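Local coordinates for beta-glucosidase (Chaetomella raphigera, PDB 6JXG), which probably hydrolyses terminal, non-reducing beta-D-glucosyl residues with release of beta-D-glucose, as a secreted family 3 glycoside hydrolase of cellulose degradation, at residues I117-R122 and N455-W460; Y56-L61 and C153-I158. All coordinates share one frame; numbering follows the deposited sequence.

Contact 1: residues I117-R122 and N455-W460; sequences IPEAGR and NSLAPW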
loop_
_atom_site.group_PDB
_atom_site.type_symbol
_atom_site.label_atom_id
_atom_site.label_comp_id
_atom_site.label_asym_id
_atom_site.label_seq_id
_atom_site.Cartn_x
_atom_site.Cartn_y
_atom_site.Cartn_z
ATOM N N ILE A 117 7.734 7.764 7.924
ATOM C CA ILE A 117 8.949 8.510 7.487
ATOM C C ILE A 117 8.865 8.730 6.001
ATOM O O ILE A 117 8.943 7.771 5.206
ATOM C CB ILE A 117 10.274 7.787 7.842
ATOM C CG1 ILE A 117 10.359 7.526 9.342
ATOM C CG2 ILE A 117 11.466 8.543 7.274
ATOM C CD1 ILE A 117 11.402 6.532 9.737
ATOM N N PRO A 118 8.697 9.992 5.588
ATOM C CA PRO A 118 8.382 10.224 4.158
ATOM C C PRO A 118 9.472 9.735 3.165
ATOM O O PRO A 118 9.159 9.382 1.995
ATOM C CB PRO A 118 8.161 11.727 4.090
ATOM C CG PRO A 118 8.832 12.268 5.300
ATOM C CD PRO A 118 8.809 11.235 6.371
ATOM N N GLU A 119 10.710 9.691 3.637
ATOM C CA GLU A 119 11.828 9.243 2.842
ATOM C C GLU A 119 11.917 7.722 2.710
ATOM O O GLU A 119 12.692 7.210 1.898
ATOM C CB GLU A 119 13.179 9.671 3.465
ATOM C CG GLU A 119 13.387 11.186 3.484
ATOM C CD GLU A 119 12.812 11.888 4.721
ATOM O OE1 GLU A 119 12.081 11.264 5.531
ATOM O OE2 GLU A 119 13.076 13.157 4.856
ATOM N N ALA A 120 11.262 7.001 3.578
ATOM C CA ALA A 120 11.500 5.580 3.645
ATOM C C ALA A 120 11.177 4.836 2.346
ATOM O O ALA A 120 10.263 5.174 1.564
ATOM C CB ALA A 120 10.845 4.971 4.868
ATOM N N GLY A 121 12.024 3.870 2.022
ATOM C CA GLY A 121 12.116 3.456 0.619
ATOM C C GLY A 121 11.002 2.567 0.057
ATOM O O GLY A 121 10.884 2.462 -1.163
ATOM N N ARG A 122 10.224 1.920 0.932
ATOM C CA ARG A 122 9.185 0.993 0.462
ATOM C C ARG A 122 7.756 1.507 0.648
ATOM O O ARG A 122 6.778 0.771 0.452
ATOM C CB ARG A 122 9.350 -0.325 1.176
ATOM C CG ARG A 122 10.663 -1.005 0.830
ATOM C CD ARG A 122 10.762 -2.322 1.596
ATOM N NE ARG A 122 9.925 -3.340 0.891
ATOM C CZ ARG A 122 9.889 -4.638 1.196
ATOM N NH1 ARG A 122 10.576 -5.098 2.229
ATOM N NH2 ARG A 122 9.145 -5.466 0.477
ATOM N N ASN A 455 17.411 9.983 0.296
ATOM C CA ASN A 455 18.298 10.784 1.102
ATOM C C ASN A 455 17.784 12.222 1.202
ATOM O O ASN A 455 18.358 13.057 1.874
ATOM C CB ASN A 455 19.744 10.612 0.647
ATOM C CG ASN A 455 20.065 11.272 -0.680
ATOM O OD1 ASN A 455 21.177 11.056 -1.244
ATOM N ND2 ASN A 455 19.188 12.084 -1.176
ATOM N N SER A 456 16.661 12.527 0.551
ATOM C CA SER A 456 16.083 13.878 0.581
ATOM C C SER A 456 14.671 13.730 0.102
ATOM O O SER A 456 14.294 12.641 -0.320
ATOM C CB SER A 456 16.778 14.853 -0.349
ATOM O OG SER A 456 16.469 14.502 -1.689
ATOM N N LEU A 457 13.939 14.842 0.145
ATOM C CA LEU A 457 12.588 14.983 -0.431
ATOM C C LEU A 457 12.588 15.925 -1.679
ATOM O O LEU A 457 11.596 16.596 -2.039
ATOM C CB LEU A 457 11.612 15.461 0.640
ATOM C CG LEU A 457 11.364 14.498 1.819
ATOM C CD1 LEU A 457 10.393 15.169 2.764
ATOM C CD2 LEU A 457 10.816 13.114 1.436
ATOM N N ALA A 458 13.730 15.929 -2.355
ATOM C CA ALA A 458 13.940 16.673 -3.588
ATOM C C ALA A 458 13.699 15.785 -4.805
ATOM O O ALA A 458 14.057 14.600 -4.769
ATOM C CB ALA A 458 15.376 17.196 -3.596
ATOM N N PRO A 459 13.199 16.343 -5.914
ATOM C CA PRO A 459 13.147 15.539 -7.135
ATOM C C PRO A 459 14.484 14.888 -7.552
ATOM O O PRO A 459 15.559 15.458 -7.342
ATOM C CB PRO A 459 12.660 16.539 -8.189
ATOM C CG PRO A 459 11.835 17.502 -7.432
ATOM C CD PRO A 459 12.605 17.681 -6.149
ATOM N N TRP A 460 14.416 13.648 -8.064
ATOM C CA TRP A 460 15.580 12.933 -8.528
ATOM C C TRP A 460 16.024 13.501 -9.866
ATOM O O TRP A 460 15.279 14.242 -10.544
ATOM C CB TRP A 460 15.166 11.429 -8.673
ATOM C CG TRP A 460 15.278 10.659 -7.397
ATOM C CD1 TRP A 460 14.934 11.077 -6.130
ATOM C CD2 TRP A 460 15.905 9.386 -7.243
ATOM N NE1 TRP A 460 15.267 10.140 -5.216
ATOM C CE2 TRP A 460 15.878 9.085 -5.853
ATOM C CE3 TRP A 460 16.537 8.498 -8.134
ATOM C CZ2 TRP A 460 16.429 7.901 -5.331
ATOM C CZ3 TRP A 460 17.087 7.317 -7.603
ATOM C CH2 TRP A 460 16.999 7.032 -6.234
#
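At the junction of the two catalytic-region domains of a family 3 glycoside hydrolase, Pro118 and Glu119 pack on Leu457. Leu457 CD2 lies 4.0 Å from Pro118 CB and 3.8 Å from Glu119 CG, whereas Leu457 CD1 faces the proline at CG. Glu119 crosses the leucine at about a right angle. The bend of its chain at chi2 (87°) turns one face of the carboxylate to Leu457 CG and CD2, with Glu119 OE2 3.7 Å from Leu457 CG. Pro118 and Glu119 are the central residues of a type I beta turn, closed by Ala120 N to Ile117 O at 2.9 Å, in a loop following strand 105-106 of the TIM-barrel-like domain. Leu457 comes from a loop of the alpha/beta domain that precedes helix 463-471. An alanine here in place of Glu119 would probably uncover Leu457 CG and one side of CD2, leaving Pro118 as the remaining partner of the leucine in this contact. Backbone bonding of Glu119 to Arg454 ties the same loops together. Next to Leu457, Ser456 forms an ST turn, its OG accepting from Ala458 N at 3.2 Å and 163°.

Contact 2: residues Y56-L61 and C153-I158; sequences YQDGPL and CAKHFI
Asp58, following on from Gln57 of strand 55-57, meets Lys155 of strand 151-157 inside the TIM-barrel-like domain; these strands run parallel, with strand 105-106 between them. Asp58 OD1 stands 3.7 Å from Lys155 NZ, a long salt bridge in which the side chains cross at about a right angle. The other carboxylate oxygen, OD2, is engaged by Arg64, so the two oxygens of one buried group face different cations. A cis peptide then joins Asp58 to Gly59, and the chain turns into Pro60. The ring of Pro60 lies across the tip of the lysine, its CG 3.9 Å from Lys155 CE and its CD 3.8 Å from Lys155 NZ. Lys155 NZ has a stronger partner in Leu107 O, from the chain following the intervening strand, and this probably fixes the ammonium more firmly than Asp58 does. Lys155 CG sits between the backbone N and the carbonyl carbon (chi1 71°), aiming the extended outer chain at the first segment. Lys155 and His156 probably correspond to the Lys-His pair that lines the glucose pocket in family 3 relatives. Their peptide bond is also cis, and Lys155 CG sits over the centre of the His156 ring, 3.6 Å above its plane.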
loop_
_atom_site.group_PDB
_atom_site.type_symbol
_atom_site.label_atom_id
_atom_site.label_comp_id
_atom_site.label_asym_id
_atom_site.label_seq_id
_atom_site.Cartn_x
_atom_site.Cartn_y
_atom_site.Cartn_z
ATOM N N TYR A 56 5.068 -19.794 -2.731
ATOM C CA TYR A 56 4.979 -18.439 -2.188
ATOM C C TYR A 56 5.669 -17.519 -3.193
ATOM O O TYR A 56 6.879 -17.730 -3.513
ATOM C CB TYR A 56 5.742 -18.380 -0.867
ATOM C CG TYR A 56 5.174 -19.174 0.304
ATOM C CD1 TYR A 56 4.574 -18.536 1.397
ATOM C CD2 TYR A 56 5.312 -20.520 0.367
ATOM C CE1 TYR A 56 4.102 -19.251 2.436
ATOM C CE2 TYR A 56 4.814 -21.263 1.407
ATOM C CZ TYR A 56 4.219 -20.622 2.465
ATOM O OH TYR A 56 3.760 -21.379 3.512
ATOM N N GLN A 57 4.936 -16.528 -3.682
ATOM C CA GLN A 57 5.438 -15.688 -4.748
ATOM C C GLN A 57 5.201 -14.179 -4.445
ATOM O O GLN A 57 4.106 -13.768 -4.067
ATOM C CB GLN A 57 4.851 -16.063 -6.112
ATOM C CG GLN A 57 5.610 -15.461 -7.292
ATOM C CD GLN A 57 6.925 -16.194 -7.550
ATOM O OE1 GLN A 57 7.238 -17.224 -6.913
ATOM N NE2 GLN A 57 7.703 -15.684 -8.507
ATOM N N ASP A 58 6.243 -13.390 -4.678
ATOM C CA ASP A 58 6.107 -11.897 -4.680
ATOM C C ASP A 58 5.273 -11.470 -5.932
ATOM O O ASP A 58 5.094 -12.256 -6.909
ATOM C CB ASP A 58 7.469 -11.242 -4.775
ATOM C CG ASP A 58 8.264 -11.264 -3.491
ATOM O OD1 ASP A 58 7.627 -11.052 -2.463
ATOM O OD2 ASP A 58 9.512 -11.492 -3.536
ATOM N N GLY A 59 4.706 -10.282 -5.940
ATOM C CA GLY A 59 4.726 -9.354 -4.824
ATOM C C GLY A 59 3.400 -8.630 -4.808
ATOM O O GLY A 59 2.444 -9.070 -5.425
ATOM N N PRO A 60 3.323 -7.493 -4.094
ATOM C CA PRO A 60 2.028 -6.807 -3.900
ATOM C C PRO A 60 1.337 -6.217 -5.118
ATOM O O PRO A 60 0.102 -6.081 -5.075
ATOM C CB PRO A 60 2.365 -5.718 -2.801
ATOM C CG PRO A 60 3.648 -6.247 -2.162
ATOM C CD PRO A 60 4.386 -6.945 -3.239
ATOM N N LEU A 61 2.066 -5.889 -6.204
ATOM C CA LEU A 61 1.464 -5.180 -7.320
ATOM C C LEU A 61 1.466 -6.001 -8.594
ATOM O O LEU A 61 1.157 -5.488 -9.665
ATOM C CB LEU A 61 2.175 -3.846 -7.545
ATOM C CG LEU A 61 3.665 -3.824 -7.821
ATOM C CD1 LEU A 61 4.110 -4.527 -9.110
ATOM C CD2 LEU A 61 4.224 -2.414 -7.844
ATOM N N CYS A 153 -1.126 -12.388 2.027
ATOM C CA CYS A 153 -0.118 -12.339 3.049
ATOM C C CYS A 153 0.090 -10.851 3.392
ATOM O O CYS A 153 0.851 -10.121 2.721
ATOM C CB CYS A 153 1.210 -12.929 2.559
ATOM S SG CYS A 153 2.477 -12.966 3.922
ATOM N N ALA A 154 -0.503 -10.428 4.481
ATOM C CA ALA A 154 -0.256 -9.112 4.998
ATOM C C ALA A 154 1.158 -8.987 5.588
ATOM O O ALA A 154 1.534 -9.707 6.549
ATOM C CB ALA A 154 -1.293 -8.748 6.058
ATOM N N LYS A 155 1.917 -8.027 5.095
ATOM C CA LYS A 155 3.339 -7.912 5.499
ATOM C C LYS A 155 3.640 -6.421 5.728
ATOM O O LYS A 155 2.916 -5.557 5.145
ATOM C CB LYS A 155 4.244 -8.555 4.433
ATOM C CG LYS A 155 4.381 -7.843 3.101
ATOM C CD LYS A 155 5.050 -8.726 2.033
ATOM C CE LYS A 155 5.461 -7.831 0.894
ATOM N NZ LYS A 155 6.131 -8.539 -0.207
ATOM N N HIS A 156 4.668 -6.042 6.468
ATOM C CA HIS A 156 5.636 -6.811 7.213
ATOM C C HIS A 156 5.388 -6.421 8.675
ATOM O O HIS A 156 5.390 -5.219 9.036
ATOM C CB HIS A 156 7.061 -6.393 6.831
ATOM C CG HIS A 156 7.302 -6.343 5.356
ATOM N ND1 HIS A 156 6.930 -5.264 4.578
ATOM C CD2 HIS A 156 7.834 -7.253 4.510
ATOM C CE1 HIS A 156 7.267 -5.503 3.319
ATOM N NE2 HIS A 156 7.843 -6.688 3.263
ATOM N N PHE A 157 5.040 -7.411 9.479
ATOM C CA PHE A 157 4.677 -7.204 10.855
ATOM C C PHE A 157 5.966 -7.191 11.748
ATOM O O PHE A 157 6.570 -8.239 11.940
ATOM C CB PHE A 157 3.766 -8.356 11.338
ATOM C CG PHE A 157 3.247 -8.156 12.763
ATOM C CD1 PHE A 157 2.154 -7.370 12.974
ATOM C CD2 PHE A 157 3.915 -8.735 13.887
ATOM C CE1 PHE A 157 1.642 -7.162 14.289
ATOM C CE2 PHE A 157 3.427 -8.533 15.186
ATOM C CZ PHE A 157 2.294 -7.720 15.369
ATOM N N ILE A 158 6.402 -6.063 12.305
ATOM C CA ILE A 158 5.789 -4.768 12.273
ATOM C C ILE A 158 6.925 -3.757 12.645
ATOM O O ILE A 158 7.959 -4.145 13.216
ATOM C CB ILE A 158 4.595 -4.708 13.314
ATOM C CG1 ILE A 158 3.714 -3.477 13.059
ATOM C CG2 ILE A 158 5.138 -4.794 14.748
ATOM C CD1 ILE A 158 2.319 -3.503 13.679
#

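Contacts 1 and 2 have centres 22 Å apart yet touch, the closest approach being Arg122 NH2 to His156 NE2 at 3.3 Å. Contact 2 lies wholly within the TIM-barrel-like domain, whereas contact 1 reaches from that domain to the alpha/beta domain. The loop that supplies Pro118 and Glu119 to contact 1 thus continues to an arginine beside the Lys-His pair of contact 2. Arg122 is salt-bridged to Glu125, while His156 ND1 bonds to Gly112 O and its side chain touches Asp232, which probably corresponds to the catalytic nucleophile of family 3 enzymes. This cluster is consistent with the glucose pocket of family 3 relatives, which opens near the boundary of the two domains.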